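Local coordinates for esterase (Thermotoga maritima, PDB 3DOH), which hydrolyses carboxylic esters, as a thermostable esterase that joins an immunoglobulin-like domain to an alpha/beta-hydrolase domain, at residues L69-I73 with F74-G78; F179-A183 with G184-T188; R252-L255 with D256-I260; V300-V303 with E304-K307. All coordinates share one frame; numbering follows the deposited sequence.

Four short turns of one chain illustrate how local side-chain contacts serve different parts of a two-domain enzyme. Contact 1 lies in the immunoglobulin-like part, in a surface loop between two strands that touches a second subunit. The other three belong to the alpha/beta-hydrolase part. Contact 2 holds a sulfate that is also hydrogen-bonded to Ser271 and His359, residues of a probable catalytic triad. Contact 3, where a helix ends, and contact 4, in a loop between parallel strands, have centres about 23 and 26 Å from that of contact 2 and about 28 Å from each other. Contacts 1 and 4 lie on opposite sides of the chain's centre, their own centres about 55 Å apart.

Contact 1: L69-I73 with F74-G78; sequences LSFSI and FNNRG
Phe71 and Asn76 meet on the better-covered side of this turn, where an amide comes up to the edge of an aromatic ring. Asn76 ND2 approaches Phe71 CE1 at 3.8 Å, near the ring plane, and the amide is turned 73° against the ring. With CG anti to the backbone N (chi1 -174°), the Asn76 amide is carried over to Phe71, while its OD1 accepts a hydrogen bond from the backbone N of Ala63. The Phe71 ring also meets that of Tyr62, so both residues lean on strand 53-64. Between the arms of the turn, Asn75 N makes a weak hydrogen bond of 3.4 Å to Ser72 O, and Asn75 OD1 lies 3.4 Å from Ser72 CB.

The outer side is the more exposed. Ile73, Phe74 and Asn75 lie there, and the main side-chain packing joins two neighbours in sequence that point the same way. Ile73 CG1 sits 3.7 Å from the centroid of the Phe74 ring, 19° off its normal, as a CH-pi contact over one face. A second copy of the protein touches both sides: Phe71 and Ile73 pack on its Pro320, to whose O Ser72 OG hydrogen-bonds, and Phe74 packs on its Phe101.

Where the chain leaves the turn, Arg77 N makes a weak bond of 3.0 Å to Asn75 O. This centres an inverse gamma turn on Asn76, within the loop that joins the adjacent antiparallel strands 53-64 and 80-85 of the immunoglobulin-like sheet.

Contact 2: F179-A183 with G184-T188; sequences FLHGA and GERGT. With SO4 (sulfate ion), chain C.
His181 follows the end of strand 174-180 and lays its ring against Glu185 and Arg186. Its CG stands between the backbone N and the carbonyl carbon (chi1 66°), which swings the imidazole over the turn: ND1 comes 3.4 Å from Glu185 CB, and Arg186 CG lies in the ring plane at its edge, 3.6 Å from CE1. ND1 donates to Gly182 O at 2.7 Å, nearly in the plane of the ring, while NE2 accepts from the backbone N of Cys221; this pattern fits a neutral imidazole with its proton on ND1.

Gly182 comes next. Its O takes a second bond from Glu185 N at 3.1 Å, on the opposite face of the carbonyl plane from ND1, and a CB on this residue would run into a sulfate, probably from the crystallisation liquor. His181-Gly182-Ala183-Gly184 follows the HGxG pattern that forms an oxyanion hole in many alpha/beta hydrolases, and the geometry is consistent with that role: Ala183 N donates to sulfate O3 at 2.6 Å, and the same ion is bound by Ser271 OG and His359 NE2.

Ala183 then turns its carbonyl to Arg186. Arg186 N and NE each bond to Ala183 O at 2.9 Å, from opposite faces of its plane, and Ala183 CB lies over one face of the guanidinium. NH1 and NH2 reach on to Ser225 O and Phe101 O, and Phe231 adds a cation-pi contact. Replacing Arg186 by an alanine would probably leave those two outer carbonyls without this donor and Ala183 O with one bond instead of two.

Contact 3: R252-L255 with D256-I260; sequences RKLL and DEYNI
Leu254 meets Ile260, Glu257 and Tyr258 where helix 242-257, one of the helices packed on the central sheet of the alpha/beta-hydrolase fold, ends and the chain turns back into a strand. At its root, Leu254 CB lies 3.8 Å from Ile260 CD1. Farther out, CD1 comes 4.0 Å from Glu257 OE1 and 4.1 Å from Tyr258 CE2. The side chain also packs on Leu217 and Leu162 of two strands, and thus seats the helix end on the sheet.

Regular helical bonds run up to this point, Glu257 N reaching Lys253 O at 2.7 Å. Tyr258 is the first residue to leave helical angles, and its N makes only a weak, bent bond to Leu254 O. That oxygen lies at the edge of the Tyr258 ring. One step round, Leu255 CD2 touches Ile260 CG2 at 3.7 Å, the two side chains crossing at about a right angle.

On the exposed flank the Glu257 carboxylate lies against the aliphatic part of Lys253, whose CG is 3.2 Å from OE1. Bends at chi3 (-67°) and chi4 (-53°) then turn the amine aside, leaving Lys253 NZ 4.8 Å from Glu257 OE2.

Contact 4: V300-V303 with E304-K307; sequences VSKV and ERIK
Lys302 and Arg305 run side by side and point the same way, two cationic chains three residues apart on one flank of a tight turn. Lys302 is extended beyond CG, and its methylenes follow the arginine outward: CG lies near NE, CD near CZ, and CE settles over one face of the guanidinium, 3.8 Å from Arg305 NH2. The contact is therefore made by the aliphatic part of the lysine, offset toward the rim of the flat group. At the ends, Lys302 NZ and Arg305 NH1 are 4.3 Å apart.

Behind them the backbone closes in i to i+3 steps. Arg305 N bonds to Lys302 O at 3.2 Å and Ile306 N to Val303 O at 3.2 Å; in both the donor stands above the carbonyl plane. The other flank is apolar. Ile306 has CG1 between its backbone N and carbonyl carbon (chi1 53°), which brings that atom back to Val303, 4.2 Å from CB. Both side chains reach helices 272-283 and 325-336, seating this connection between the parallel strands 290-294 and 311-316.

Lys302 NZ forms a salt bridge with Glu283, while Arg305 NH1 bonds to Met282 O and has a long, weak ion pair with the same glutamate. Exchanging Lys302 for an alanine would probably cost Glu283 its salt-bridge mate and strip the aliphatic cover from one face of the Arg305 guanidinium. The nearness of the two like charges is probably eased mainly by the Glu283 carboxylate, at the end of helix 272-283, through its salt bridge with the lysine, with Met282 O accepting from the arginine.

Contact 1: L69-I73 with F74-G78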
loop_
_atom_site.group_PDB
_atom_site.type_symbol
_atom_site.label_atom_id
_atom_site.label_comp_id
_atom_site.label_asym_id
_atom_site.label_seq_id
_atom_site.Cartn_x
_atom_site.Cartn_y
_atom_site.Cartn_z
ATOM N N LEU A 69 12.656 23.702 -23.476
ATOM C CA LEU A 69 11.873 22.546 -23.123
ATOM C C LEU A 69 11.120 21.920 -24.285
ATOM O O LEU A 69 10.372 21.002 -24.072
ATOM C CB LEU A 69 10.911 22.893 -21.972
ATOM C CG LEU A 69 11.505 23.344 -20.623
ATOM C CD1 LEU A 69 10.415 23.271 -19.574
ATOM C CD2 LEU A 69 12.703 22.488 -20.211
ATOM N N SER A 70 11.321 22.385 -25.512
ATOM C CA SER A 70 10.400 21.992 -26.608
ATOM C C SER A 70 10.629 20.562 -27.094
ATOM O O SER A 70 11.786 20.126 -27.243
ATOM C CB SER A 70 10.438 22.986 -27.784
ATOM O OG SER A 70 11.437 22.640 -28.739
ATOM N N PHE A 71 9.530 19.846 -27.333
ATOM C CA PHE A 71 9.574 18.457 -27.758
ATOM C C PHE A 71 8.527 18.179 -28.828
ATOM O O PHE A 71 7.344 18.338 -28.563
ATOM C CB PHE A 71 9.320 17.558 -26.550
ATOM C CG PHE A 71 8.943 16.126 -26.885
ATOM C CD1 PHE A 71 9.812 15.292 -27.601
ATOM C CD2 PHE A 71 7.723 15.596 -26.429
ATOM C CE1 PHE A 71 9.449 13.936 -27.878
ATOM C CE2 PHE A 71 7.338 14.246 -26.702
ATOM C CZ PHE A 71 8.204 13.415 -27.426
ATOM N N SER A 72 8.950 17.754 -30.020
ATOM C CA SER A 72 8.012 17.192 -30.985
ATOM C C SER A 72 8.227 15.708 -31.187
ATOM O O SER A 72 9.360 15.299 -31.403
ATOM C CB SER A 72 8.112 17.883 -32.346
ATOM O OG SER A 72 7.150 17.325 -33.252
ATOM N N ILE A 73 7.157 14.921 -31.139
ATOM C CA ILE A 73 7.232 13.502 -31.480
ATOM C C ILE A 73 7.992 13.258 -32.783
ATOM O O ILE A 73 8.496 12.160 -33.021
ATOM C CB ILE A 73 5.830 12.874 -31.589
ATOM C CG1 ILE A 73 5.122 13.363 -32.853
ATOM C CG2 ILE A 73 5.005 13.196 -30.351
ATOM C CD1 ILE A 73 3.985 12.471 -33.301
ATOM N N PHE A 74 8.070 14.286 -33.621
ATOM C CA PHE A 74 8.383 14.114 -35.025
ATOM C C PHE A 74 9.847 14.076 -35.227
ATOM O O PHE A 74 10.352 13.235 -35.991
ATOM C CB PHE A 74 7.753 15.199 -35.889
ATOM C CG PHE A 74 6.296 14.992 -36.113
ATOM C CD1 PHE A 74 5.793 13.699 -36.309
ATOM C CD2 PHE A 74 5.417 16.073 -36.108
ATOM C CE1 PHE A 74 4.430 13.483 -36.500
ATOM C CE2 PHE A 74 4.053 15.881 -36.311
ATOM C CZ PHE A 74 3.557 14.577 -36.513
ATOM N N ASN A 75 10.528 14.978 -34.533
ATOM C CA ASN A 75 11.972 15.052 -34.600
ATOM C C ASN A 75 12.522 15.151 -33.188
ATOM O O ASN A 75 12.857 16.235 -32.705
ATOM C CB ASN A 75 12.384 16.263 -35.433
ATOM C CG ASN A 75 11.967 17.543 -34.787
ATOM O OD1 ASN A 75 10.809 17.683 -34.370
ATOM N ND2 ASN A 75 12.908 18.469 -34.634
ATOM N N ASN A 76 12.589 14.000 -32.531
ATOM C CA ASN A 76 13.102 13.886 -31.173
ATOM C C ASN A 76 14.627 13.771 -31.237
ATOM O O ASN A 76 15.187 12.704 -30.982
ATOM C CB ASN A 76 12.460 12.641 -30.541
ATOM C CG ASN A 76 12.783 12.454 -29.061
ATOM O OD1 ASN A 76 13.553 13.204 -28.436
ATOM N ND2 ASN A 76 12.194 11.423 -28.498
ATOM N N ARG A 77 15.299 14.862 -31.593
ATOM C CA ARG A 77 16.721 14.778 -31.891
ATOM C C ARG A 77 17.446 16.130 -31.841
ATOM O O ARG A 77 16.819 17.193 -32.018
ATOM C CB ARG A 77 16.950 14.061 -33.246
ATOM C CG ARG A 77 17.193 14.956 -34.462
ATOM C CD ARG A 77 17.354 14.176 -35.808
ATOM N NE ARG A 77 16.096 14.148 -36.560
ATOM C CZ ARG A 77 15.293 13.088 -36.673
ATOM N NH1 ARG A 77 15.622 11.913 -36.113
ATOM N NH2 ARG A 77 14.155 13.207 -37.361
ATOM N N GLY A 78 18.761 16.087 -31.583
ATOM C CA GLY A 78 19.613 17.267 -31.734
ATOM C C GLY A 78 20.776 17.285 -30.769
ATOM O O GLY A 78 21.030 16.314 -30.073
#

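Contact 2: F179-A183 with G184-T188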
loop_
_atom_site.group_PDB
_atom_site.type_symbol
_atom_site.label_atom_id
_atom_site.label_comp_id
_atom_site.label_asym_id
_atom_site.label_seq_id
_atom_site.Cartn_x
_atom_site.Cartn_y
_atom_site.Cartn_z
ATOM N N PHE A 179 3.558 44.691 -9.589
ATOM C CA PHE A 179 3.458 43.687 -8.532
ATOM C C PHE A 179 4.279 44.045 -7.285
ATOM O O PHE A 179 5.511 44.289 -7.373
ATOM C CB PHE A 179 3.907 42.305 -9.056
ATOM C CG PHE A 179 4.076 41.265 -7.955
ATOM C CD1 PHE A 179 2.991 40.904 -7.140
ATOM C CD2 PHE A 179 5.317 40.690 -7.706
ATOM C CE1 PHE A 179 3.142 39.986 -6.102
ATOM C CE2 PHE A 179 5.472 39.775 -6.665
ATOM C CZ PHE A 179 4.371 39.431 -5.855
ATOM N N LEU A 180 3.621 44.051 -6.127
ATOM C CA LEU A 180 4.343 44.239 -4.865
ATOM C C LEU A 180 4.481 42.931 -4.104
ATOM O O LEU A 180 3.477 42.336 -3.685
ATOM C CB LEU A 180 3.627 45.242 -3.994
ATOM C CG LEU A 180 3.313 46.574 -4.651
ATOM C CD1 LEU A 180 2.435 47.412 -3.676
ATOM C CD2 LEU A 180 4.613 47.313 -5.081
ATOM N N HIS A 181 5.720 42.475 -3.907
ATOM C CA HIS A 181 5.970 41.180 -3.266
ATOM C C HIS A 181 5.759 41.228 -1.748
ATOM O O HIS A 181 5.598 42.304 -1.143
ATOM C CB HIS A 181 7.384 40.763 -3.558
ATOM C CG HIS A 181 8.383 41.657 -2.920
ATOM N ND1 HIS A 181 8.622 41.639 -1.563
ATOM C CD2 HIS A 181 9.152 42.648 -3.430
ATOM C CE1 HIS A 181 9.528 42.554 -1.269
ATOM N NE2 HIS A 181 9.863 43.184 -2.381
ATOM N N GLY A 182 5.799 40.052 -1.129
ATOM C CA GLY A 182 5.549 39.905 0.305
ATOM C C GLY A 182 6.837 40.038 1.103
ATOM O O GLY A 182 7.918 40.132 0.511
ATOM N N ALA A 183 6.730 40.015 2.437
ATOM C CA ALA A 183 7.875 40.218 3.319
ATOM C C ALA A 183 9.040 39.350 2.942
ATOM O O ALA A 183 10.169 39.834 2.866
ATOM C CB ALA A 183 7.506 40.002 4.761
ATOM N N GLY A 184 8.769 38.077 2.677
ATOM C CA GLY A 184 9.845 37.105 2.518
ATOM C C GLY A 184 10.718 37.358 1.315
ATOM O O GLY A 184 11.862 36.940 1.279
ATOM N N GLU A 185 10.172 38.041 0.318
ATOM C CA GLU A 185 10.895 38.359 -0.889
ATOM C C GLU A 185 11.718 39.649 -0.769
ATOM O O GLU A 185 12.463 39.982 -1.684
ATOM C CB GLU A 185 9.910 38.478 -2.050
ATOM C CG GLU A 185 9.428 37.159 -2.559
ATOM C CD GLU A 185 8.624 36.456 -1.503
ATOM O OE1 GLU A 185 7.531 36.990 -1.151
ATOM O OE2 GLU A 185 9.101 35.403 -1.002
ATOM N N ARG A 186 11.592 40.369 0.344
ATOM C CA ARG A 186 12.458 41.534 0.580
ATOM C C ARG A 186 13.927 41.168 0.438
ATOM O O ARG A 186 14.323 40.010 0.662
ATOM C CB ARG A 186 12.240 42.171 1.943
ATOM C CG ARG A 186 10.996 42.996 2.032
ATOM C CD ARG A 186 10.759 43.408 3.460
ATOM N NE ARG A 186 10.814 42.263 4.350
ATOM C CZ ARG A 186 10.762 42.341 5.674
ATOM N NH1 ARG A 186 10.648 43.521 6.256
ATOM N NH2 ARG A 186 10.803 41.232 6.421
ATOM N N GLY A 187 14.724 42.160 0.054
ATOM C CA GLY A 187 16.109 41.907 -0.247
ATOM C C GLY A 187 16.662 42.968 -1.152
ATOM O O GLY A 187 16.137 44.076 -1.226
ATOM N N THR A 188 17.759 42.644 -1.826
ATOM C CA THR A 188 18.562 43.644 -2.521
ATOM C C THR A 188 19.137 43.012 -3.780
ATOM O O THR A 188 19.949 43.612 -4.484
ATOM C CB THR A 188 19.716 44.154 -1.640
ATOM O OG1 THR A 188 19.656 45.583 -1.548
ATOM C CG2 THR A 188 21.058 43.744 -2.228
HETATM S S SO4 C . 4.942 37.350 3.412
HETATM O O1 SO4 C . 5.919 37.002 4.445
HETATM O O2 SO4 C . 5.494 36.859 2.116
HETATM O O3 SO4 C . 4.699 38.811 3.465
HETATM O O4 SO4 C . 3.680 36.698 3.690
#

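Contact 3: R252-L255 with D256-I260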
loop_
_atom_site.group_PDB
_atom_site.type_symbol
_atom_site.label_atom_id
_atom_site.label_comp_id
_atom_site.label_asym_id
_atom_site.label_seq_id
_atom_site.Cartn_x
_atom_site.Cartn_y
_atom_site.Cartn_z
ATOM N N ARG A 252 6.067 56.484 -12.872
ATOM C CA ARG A 252 6.129 57.725 -13.679
ATOM C C ARG A 252 7.299 57.744 -14.618
ATOM O O ARG A 252 7.161 58.248 -15.719
ATOM C CB ARG A 252 6.117 58.981 -12.825
ATOM C CG ARG A 252 4.969 58.969 -11.857
ATOM C CD ARG A 252 4.687 60.358 -11.274
ATOM N NE ARG A 252 3.305 60.421 -10.792
ATOM C CZ ARG A 252 2.959 60.695 -9.535
ATOM N NH1 ARG A 252 3.915 60.970 -8.621
ATOM N NH2 ARG A 252 1.663 60.708 -9.195
ATOM N N LYS A 253 8.433 57.185 -14.206
ATOM C CA LYS A 253 9.574 57.085 -15.109
ATOM C C LYS A 253 9.109 56.260 -16.315
ATOM O O LYS A 253 9.286 56.653 -17.481
ATOM C CB LYS A 253 10.801 56.453 -14.433
ATOM C CG LYS A 253 11.973 56.333 -15.390
ATOM C CD LYS A 253 13.248 55.515 -14.936
ATOM C CE LYS A 253 14.034 56.153 -13.786
ATOM N NZ LYS A 253 14.418 57.577 -14.026
ATOM N N LEU A 254 8.469 55.134 -16.013
ATOM C CA LEU A 254 8.031 54.178 -17.017
ATOM C C LEU A 254 7.086 54.805 -18.045
ATOM O O LEU A 254 7.233 54.587 -19.267
ATOM C CB LEU A 254 7.349 53.008 -16.315
ATOM C CG LEU A 254 8.102 51.715 -15.990
ATOM C CD1 LEU A 254 9.636 51.759 -16.119
ATOM C CD2 LEU A 254 7.661 51.246 -14.644
ATOM N N LEU A 255 6.128 55.575 -17.538
ATOM C CA LEU A 255 5.172 56.283 -18.364
ATOM C C LEU A 255 5.916 57.194 -19.290
ATOM O O LEU A 255 5.589 57.253 -20.467
ATOM C CB LEU A 255 4.212 57.138 -17.514
ATOM C CG LEU A 255 3.175 56.495 -16.597
ATOM C CD1 LEU A 255 2.233 57.550 -15.989
ATOM C CD2 LEU A 255 2.378 55.490 -17.371
ATOM N N ASP A 256 6.899 57.920 -18.756
ATOM C CA ASP A 256 7.746 58.761 -19.582
ATOM C C ASP A 256 8.487 57.915 -20.588
ATOM O O ASP A 256 8.417 58.188 -21.775
ATOM C CB ASP A 256 8.742 59.556 -18.737
ATOM C CG ASP A 256 8.056 60.531 -17.799
ATOM O OD1 ASP A 256 6.920 60.945 -18.095
ATOM O OD2 ASP A 256 8.653 60.876 -16.761
ATOM N N GLU A 257 9.165 56.865 -20.144
ATOM C CA GLU A 257 10.023 56.108 -21.071
ATOM C C GLU A 257 9.324 55.214 -22.072
ATOM O O GLU A 257 9.968 54.747 -22.985
ATOM C CB GLU A 257 10.996 55.210 -20.305
ATOM C CG GLU A 257 12.270 55.852 -19.830
ATOM C CD GLU A 257 12.803 55.176 -18.594
ATOM O OE1 GLU A 257 12.027 54.441 -17.968
ATOM O OE2 GLU A 257 13.976 55.373 -18.211
ATOM N N TYR A 258 8.043 54.888 -21.856
ATOM C CA TYR A 258 7.404 53.762 -22.575
ATOM C C TYR A 258 5.989 54.029 -23.036
ATOM O O TYR A 258 5.299 54.916 -22.516
ATOM C CB TYR A 258 7.427 52.481 -21.726
ATOM C CG TYR A 258 8.794 51.851 -21.510
ATOM C CD1 TYR A 258 9.446 51.133 -22.544
ATOM C CD2 TYR A 258 9.436 51.945 -20.267
ATOM C CE1 TYR A 258 10.717 50.537 -22.339
ATOM C CE2 TYR A 258 10.711 51.360 -20.055
ATOM C CZ TYR A 258 11.328 50.673 -21.100
ATOM O OH TYR A 258 12.540 50.116 -20.878
ATOM N N ASN A 259 5.558 53.233 -24.019
ATOM C CA ASN A 259 4.194 53.352 -24.560
ATOM C C ASN A 259 3.196 52.562 -23.684
ATOM O O ASN A 259 2.639 51.526 -24.071
ATOM C CB ASN A 259 4.145 52.993 -26.058
ATOM C CG ASN A 259 4.623 51.571 -26.351
ATOM O OD1 ASN A 259 5.553 51.062 -25.706
ATOM N ND2 ASN A 259 3.991 50.920 -27.349
ATOM N N ILE A 260 3.035 53.067 -22.466
ATOM C CA ILE A 260 2.207 52.458 -21.454
ATOM C C ILE A 260 0.950 53.300 -21.439
ATOM O O ILE A 260 1.004 54.498 -21.771
ATOM C CB ILE A 260 2.951 52.413 -20.092
ATOM C CG1 ILE A 260 4.118 51.380 -20.177
ATOM C CG2 ILE A 260 1.998 52.169 -18.929
ATOM C CD1 ILE A 260 5.110 51.396 -18.999
#

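Contact 4: V300-V303 with E304-K307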
loop_
_atom_site.group_PDB
_atom_site.type_symbol
_atom_site.label_atom_id
_atom_site.label_comp_id
_atom_site.label_asym_id
_atom_site.label_seq_id
_atom_site.Cartn_x
_atom_site.Cartn_y
_atom_site.Cartn_z
ATOM N N VAL A 300 -9.502 51.764 6.637
ATOM C CA VAL A 300 -10.934 51.775 6.401
ATOM C C VAL A 300 -11.521 53.159 6.257
ATOM O O VAL A 300 -12.444 53.365 5.465
ATOM C CB VAL A 300 -11.719 51.091 7.520
ATOM C CG1 VAL A 300 -12.925 50.419 6.911
ATOM C CG2 VAL A 300 -10.818 50.078 8.304
ATOM N N SER A 301 -11.007 54.107 7.027
ATOM C CA SER A 301 -11.421 55.487 6.848
ATOM C C SER A 301 -11.300 55.981 5.376
ATOM O O SER A 301 -11.918 56.974 5.005
ATOM C CB SER A 301 -10.638 56.392 7.807
ATOM O OG SER A 301 -9.256 56.207 7.612
ATOM N N LYS A 302 -10.546 55.281 4.527
ATOM C CA LYS A 302 -10.181 55.849 3.229
ATOM C C LYS A 302 -10.833 55.228 1.996
ATOM O O LYS A 302 -10.522 55.633 0.864
ATOM C CB LYS A 302 -8.671 55.879 3.098
ATOM C CG LYS A 302 -8.059 56.838 4.084
ATOM C CD LYS A 302 -6.558 56.805 4.058
ATOM C CE LYS A 302 -6.055 58.070 4.701
ATOM N NZ LYS A 302 -4.567 58.165 4.671
ATOM N N VAL A 303 -11.760 54.295 2.194
ATOM C CA VAL A 303 -12.315 53.563 1.053
ATOM C C VAL A 303 -13.173 54.432 0.134
ATOM O O VAL A 303 -13.513 54.058 -0.976
ATOM C CB VAL A 303 -13.110 52.310 1.469
ATOM C CG1 VAL A 303 -12.478 51.626 2.683
ATOM C CG2 VAL A 303 -14.522 52.672 1.758
ATOM N N GLU A 304 -13.513 55.611 0.609
ATOM C CA GLU A 304 -14.333 56.510 -0.170
ATOM C C GLU A 304 -13.574 57.011 -1.403
ATOM O O GLU A 304 -14.169 57.216 -2.447
ATOM C CB GLU A 304 -14.817 57.668 0.727
ATOM C CG GLU A 304 -15.968 58.488 0.128
ATOM C CD GLU A 304 -17.306 57.736 0.070
ATOM O OE1 GLU A 304 -17.764 57.269 1.130
ATOM O OE2 GLU A 304 -17.898 57.629 -1.028
ATOM N N ARG A 305 -12.263 57.190 -1.284
ATOM C CA ARG A 305 -11.441 57.638 -2.408
ATOM C C ARG A 305 -11.334 56.567 -3.487
ATOM O O ARG A 305 -11.023 56.880 -4.637
ATOM C CB ARG A 305 -10.024 57.929 -1.944
ATOM C CG ARG A 305 -9.927 58.249 -0.495
ATOM C CD ARG A 305 -8.504 58.451 -0.118
ATOM N NE ARG A 305 -8.386 59.429 0.951
ATOM C CZ ARG A 305 -7.232 59.925 1.373
ATOM N NH1 ARG A 305 -6.088 59.532 0.832
ATOM N NH2 ARG A 305 -7.223 60.811 2.347
ATOM N N ILE A 306 -11.542 55.308 -3.096
ATOM C CA ILE A 306 -11.338 54.180 -4.005
ATOM C C ILE A 306 -12.683 53.645 -4.480
ATOM O O ILE A 306 -12.748 52.649 -5.211
ATOM C CB ILE A 306 -10.413 53.037 -3.420
ATOM C CG1 ILE A 306 -10.888 52.554 -2.062
ATOM C CG2 ILE A 306 -8.977 53.488 -3.292
ATOM C CD1 ILE A 306 -10.444 51.130 -1.727
ATOM N N LYS A 307 -13.746 54.345 -4.083
ATOM C CA LYS A 307 -15.101 53.961 -4.429
ATOM C C LYS A 307 -15.235 53.496 -5.908
ATOM O O LYS A 307 -15.963 52.564 -6.204
ATOM C CB LYS A 307 -16.071 55.107 -4.087
ATOM C CG LYS A 307 -17.513 54.933 -4.655
ATOM C CD LYS A 307 -18.585 55.693 -3.876
ATOM C CE LYS A 307 -18.433 57.221 -3.958
ATOM N NZ LYS A 307 -18.483 57.810 -5.346
#